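Local coordinates for putative Lipoprotein (Shewanella oneidensis, PDB 3U24) that is of unknown function but binds zinc and calcium ions and, as a DUF885 member of the peptidase MA clan, may be related to metallopeptidases, at residues L138-E150 with S196-F210. Numbering follows the deposited sequence.
With EDO (1,2-ethanediol), chain Y; EDO (1,2-ethanediol), chain P.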
# COMPACT_ATOMS: atom_id res chain seq x y z
N LEU A 138 4.58 -2.41 30.86
CA LEU A 138 4.38 -0.96 30.79
C LEU A 138 5.65 -0.21 31.20
O LEU A 138 6.09 0.71 30.50
CB LEU A 138 3.18 -0.53 31.62
CG LEU A 138 2.91 0.96 31.81
CD1 LEU A 138 2.48 1.62 30.51
CD2 LEU A 138 1.86 1.15 32.95
N ASP A 139 6.25 -0.63 32.28
CA ASP A 139 7.50 -0.04 32.71
C ASP A 139 8.58 -0.14 31.61
O ASP A 139 9.32 0.80 31.44
CB ASP A 139 7.96 -0.64 34.05
CG ASP A 139 7.01 -0.26 35.25
OD1 ASP A 139 5.89 0.30 35.05
OD2 ASP A 139 7.39 -0.56 36.43
N ASP A 140 8.65 -1.22 30.85
CA ASP A 140 9.61 -1.28 29.75
C ASP A 140 9.26 -0.28 28.65
O ASP A 140 10.12 0.43 28.16
CB ASP A 140 9.71 -2.67 29.10
CG ASP A 140 10.16 -3.77 30.07
OD1 ASP A 140 10.44 -3.47 31.25
OD2 ASP A 140 10.20 -4.95 29.64
N ARG A 141 7.99 -0.24 28.26
CA ARG A 141 7.55 0.77 27.31
C ARG A 141 7.88 2.20 27.76
O ARG A 141 8.42 2.96 27.00
CB ARG A 141 6.06 0.68 27.09
CG ARG A 141 5.60 -0.40 26.13
CD ARG A 141 4.07 -0.34 25.99
NE ARG A 141 3.41 -1.04 27.08
CZ ARG A 141 2.19 -0.79 27.53
NH1 ARG A 141 1.48 0.19 27.05
NH2 ARG A 141 1.69 -1.52 28.50
N LEU A 142 7.54 2.55 28.99
CA LEU A 142 7.75 3.93 29.50
C LEU A 142 9.23 4.29 29.62
O LEU A 142 9.60 5.42 29.39
CB LEU A 142 7.05 4.14 30.84
CG LEU A 142 5.53 4.03 30.68
CD1 LEU A 142 4.85 4.03 32.04
CD2 LEU A 142 4.97 5.14 29.81
N ARG A 143 10.06 3.32 29.97
CA ARG A 143 11.50 3.56 30.03
C ARG A 143 12.05 3.77 28.62
O ARG A 143 12.97 4.58 28.45
CB ARG A 143 12.24 2.43 30.72
CG ARG A 143 12.05 2.47 32.22
CD ARG A 143 12.68 1.29 32.98
NE ARG A 143 12.52 1.53 34.42
CZ ARG A 143 11.96 0.68 35.29
NH1 ARG A 143 11.53 -0.52 34.92
NH2 ARG A 143 11.84 1.02 36.56
N SER A 144 11.49 3.07 27.63
CA SER A 144 11.88 3.31 26.24
C SER A 144 11.50 4.73 25.81
O SER A 144 12.31 5.45 25.19
CB SER A 144 11.27 2.27 25.28
OG SER A 144 11.92 1.01 25.47
N VAL A 145 10.29 5.13 26.14
CA VAL A 145 9.82 6.48 25.84
C VAL A 145 10.66 7.54 26.61
O VAL A 145 11.05 8.58 26.06
CB VAL A 145 8.34 6.61 26.24
CG1 VAL A 145 7.89 8.06 26.18
CG2 VAL A 145 7.50 5.73 25.33
N LEU A 146 10.93 7.25 27.89
CA LEU A 146 11.76 8.14 28.69
C LEU A 146 13.08 8.45 27.93
O LEU A 146 13.39 9.61 27.74
CB LEU A 146 12.01 7.58 30.11
CG LEU A 146 12.87 8.36 31.12
CD1 LEU A 146 12.28 9.74 31.36
CD2 LEU A 146 12.95 7.57 32.42
N ALA A 147 13.77 7.41 27.44
CA ALA A 147 15.05 7.56 26.75
C ALA A 147 14.86 8.19 25.38
O ALA A 147 15.66 9.04 24.94
CB ALA A 147 15.81 6.19 26.65
N ARG A 148 13.80 7.80 24.68
CA ARG A 148 13.59 8.29 23.31
C ARG A 148 13.28 9.80 23.24
O ARG A 148 13.49 10.44 22.21
CB ARG A 148 12.49 7.44 22.64
CG ARG A 148 12.35 7.59 21.12
CD ARG A 148 11.13 6.82 20.59
NE ARG A 148 11.09 6.84 19.13
CZ ARG A 148 11.76 5.97 18.36
NH1 ARG A 148 12.46 4.96 18.91
NH2 ARG A 148 11.70 6.10 17.04
N MSE A 149 12.72 10.35 24.32
CA MSE A 149 12.45 11.79 24.39
C MSE A 149 13.71 12.69 24.44
O MSE A 149 13.63 13.87 24.04
CB MSE A 149 11.52 12.12 25.58
CG MSE A 149 10.08 11.67 25.37
SE MSE A 149 8.90 12.37 26.78
CE MSE A 149 9.78 11.51 28.31
N GLU A 150 14.84 12.13 24.91
CA GLU A 150 16.09 12.89 25.13
C GLU A 150 16.38 13.80 23.97
O GLU A 150 16.53 15.00 24.17
CB GLU A 150 17.32 11.98 25.28
CG GLU A 150 17.67 11.56 26.72
CD GLU A 150 18.74 10.44 26.80
OE1 GLU A 150 18.42 9.24 26.48
OE2 GLU A 150 19.89 10.78 27.22
N SER A 196 2.38 4.33 37.12
CA SER A 196 3.22 3.18 36.79
C SER A 196 4.14 2.80 37.97
O SER A 196 4.22 3.49 38.99
CB SER A 196 4.12 3.53 35.59
OG SER A 196 5.16 4.40 36.00
N GLY A 197 4.91 1.74 37.74
CA GLY A 197 5.86 1.27 38.69
C GLY A 197 7.22 1.91 38.57
O GLY A 197 8.12 1.49 39.27
N LEU A 198 7.39 2.92 37.70
CA LEU A 198 8.67 3.62 37.65
C LEU A 198 8.99 4.25 39.01
O LEU A 198 8.10 4.61 39.78
CB LEU A 198 8.70 4.72 36.58
CG LEU A 198 8.49 4.28 35.13
CD1 LEU A 198 8.80 5.38 34.13
CD2 LEU A 198 9.32 3.06 34.82
N SER A 199 10.28 4.39 39.31
CA SER A 199 10.71 5.08 40.54
C SER A 199 10.28 6.53 40.50
O SER A 199 10.05 7.08 39.43
CB SER A 199 12.21 5.04 40.65
OG SER A 199 12.78 5.96 39.74
N ASP A 200 10.17 7.15 41.66
CA ASP A 200 9.90 8.58 41.75
C ASP A 200 10.89 9.46 40.97
O ASP A 200 10.49 10.48 40.40
CB ASP A 200 9.82 9.02 43.21
CG ASP A 200 8.53 8.58 43.90
OD1 ASP A 200 7.63 8.04 43.20
OD2 ASP A 200 8.40 8.80 45.13
N ALA A 201 12.16 9.06 40.94
CA ALA A 201 13.16 9.77 40.17
C ALA A 201 12.87 9.65 38.66
O ALA A 201 12.94 10.63 37.92
CB ALA A 201 14.57 9.26 40.50
N GLU A 202 12.51 8.45 38.21
CA GLU A 202 12.15 8.26 36.81
C GLU A 202 10.90 9.10 36.39
O GLU A 202 10.86 9.64 35.31
CB GLU A 202 11.95 6.77 36.48
CG GLU A 202 13.22 5.95 36.43
CD GLU A 202 12.94 4.46 36.42
OE1 GLU A 202 12.09 3.99 37.24
OE2 GLU A 202 13.56 3.74 35.59
N LYS A 203 9.91 9.19 37.27
CA LYS A 203 8.71 9.98 37.00
C LYS A 203 9.06 11.45 36.80
O LYS A 203 8.56 12.09 35.87
CB LYS A 203 7.67 9.78 38.11
CG LYS A 203 7.05 8.39 38.03
CD LYS A 203 6.02 8.11 39.12
CE LYS A 203 5.70 6.62 39.18
NZ LYS A 203 4.68 6.25 40.21
N ALA A 204 9.94 11.98 37.67
CA ALA A 204 10.29 13.40 37.63
C ALA A 204 11.11 13.67 36.38
O ALA A 204 10.92 14.67 35.73
CB ALA A 204 11.05 13.82 38.91
N LEU A 205 12.02 12.76 36.02
CA LEU A 205 12.80 12.91 34.80
C LEU A 205 11.86 12.91 33.58
O LEU A 205 12.07 13.67 32.59
CB LEU A 205 13.77 11.77 34.68
CG LEU A 205 14.70 11.80 33.45
CD1 LEU A 205 15.48 13.12 33.37
CD2 LEU A 205 15.61 10.55 33.41
N PHE A 206 10.85 12.05 33.64
CA PHE A 206 9.90 11.94 32.55
C PHE A 206 9.22 13.29 32.35
O PHE A 206 9.07 13.75 31.23
CB PHE A 206 8.86 10.85 32.84
CG PHE A 206 8.08 10.43 31.62
CD1 PHE A 206 7.12 11.26 31.08
CD2 PHE A 206 8.33 9.22 31.01
CE1 PHE A 206 6.42 10.90 29.94
CE2 PHE A 206 7.64 8.87 29.85
CZ PHE A 206 6.67 9.71 29.33
N LYS A 207 8.81 13.92 33.44
CA LYS A 207 8.09 15.18 33.35
C LYS A 207 9.00 16.29 32.76
O LYS A 207 8.60 17.04 31.85
CB LYS A 207 7.55 15.58 34.73
CG LYS A 207 6.67 16.83 34.74
CD LYS A 207 5.51 16.80 33.70
CE LYS A 207 4.60 18.05 33.73
NZ LYS A 207 3.81 18.23 32.45
N THR A 208 10.21 16.38 33.29
CA THR A 208 11.20 17.31 32.79
C THR A 208 11.37 17.06 31.27
O THR A 208 11.24 17.98 30.47
CB THR A 208 12.54 17.13 33.55
OG1 THR A 208 12.34 17.38 34.96
CG2 THR A 208 13.67 18.05 32.97
N ARG A 209 11.63 15.83 30.85
CA ARG A 209 11.84 15.60 29.42
C ARG A 209 10.60 15.87 28.59
O ARG A 209 10.72 16.33 27.46
CB ARG A 209 12.32 14.19 29.15
CG ARG A 209 13.77 14.02 29.49
CD ARG A 209 14.33 12.73 28.92
NE ARG A 209 15.68 12.62 29.39
CZ ARG A 209 16.32 11.48 29.62
NH1 ARG A 209 15.74 10.29 29.39
NH2 ARG A 209 17.57 11.53 30.08
N PHE A 210 9.42 15.64 29.16
CA PHE A 210 8.15 15.79 28.42
C PHE A 210 7.87 17.27 28.18
O PHE A 210 7.33 17.65 27.13
CB PHE A 210 7.04 15.15 29.21
CG PHE A 210 5.66 15.30 28.62
CD1 PHE A 210 4.92 16.43 28.82
CD2 PHE A 210 5.05 14.22 27.97
CE1 PHE A 210 3.62 16.54 28.30
CE2 PHE A 210 3.75 14.32 27.47
CZ PHE A 210 3.04 15.49 27.63
C1 EDO Y . 19.78 16.37 23.91
O1 EDO Y . 18.59 16.20 24.70
C2 EDO Y . 19.59 17.03 22.53
O2 EDO Y . 18.21 17.26 22.13
C1 EDO P . 9.58 7.92 13.48
O1 EDO P . 8.52 8.68 14.09
C2 EDO P . 10.97 8.57 13.65
O2 EDO P . 11.39 8.40 15.00
O HOH W 1 13.03 16.07 25.68
O HOH W 2 20.37 9.67 29.58
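Glu-202 OE1 is gripped by two donors: across the contact Arg-143 NH2 reaches its syn lone pair at 3.1 Å, while the backbone N of Ser-199 takes the anti one. Glu-202 OE2 receives a nearly straight bond from Arg-143 NE at 2.7 Å. With NE and NH2 each taking one oxygen, the guanidinium meets the carboxylate side-on; the two planes are turned 33° apart. Leu-198 lays CD2 over one face of that guanidinium, offset toward its rim. Were Glu-202 replaced by an alanine, the Arg-143 guanidinium would probably lose this countercharge and the Ser-199 N-H its side-chain acceptor. Nearby, Asp-139 OD1 accepts from Gly-197 N at 3.2 Å, tying the turn before helix 200-234 to the start of helix 138-148.

Farther along, the interface becomes mainly apolar. Leu-146 enters as a knob among Glu-202, Leu-205, Phe-206 and Arg-209. Met-149, a selenomethionine, bends at its third torsion (-61°) and sets CE over the centre of the Phe-206 ring, 3.5 Å from the centroid, a CH-pi contact. Its selenium lies over the same face, farther from the centroid, in a Met-aromatic contact. Val-145 CG1 approaches the ring obliquely, and Phe-127 of helix 124-131 also touches Val-145 and Met-149. Arg-209 NH1 closes this end on Leu-146 O at 3.0 Å, coming from above the carbonyl plane, and a water bridges Met-149 O to Arg-209 O.

The whole illustrates knob-into-hole helix packing, the axes of 138-148 and 200-210 running 43° apart, with an arginine salt bridge fastened to the capping box of Ser-199 and Glu-202, at the periphery of a largely helical fold.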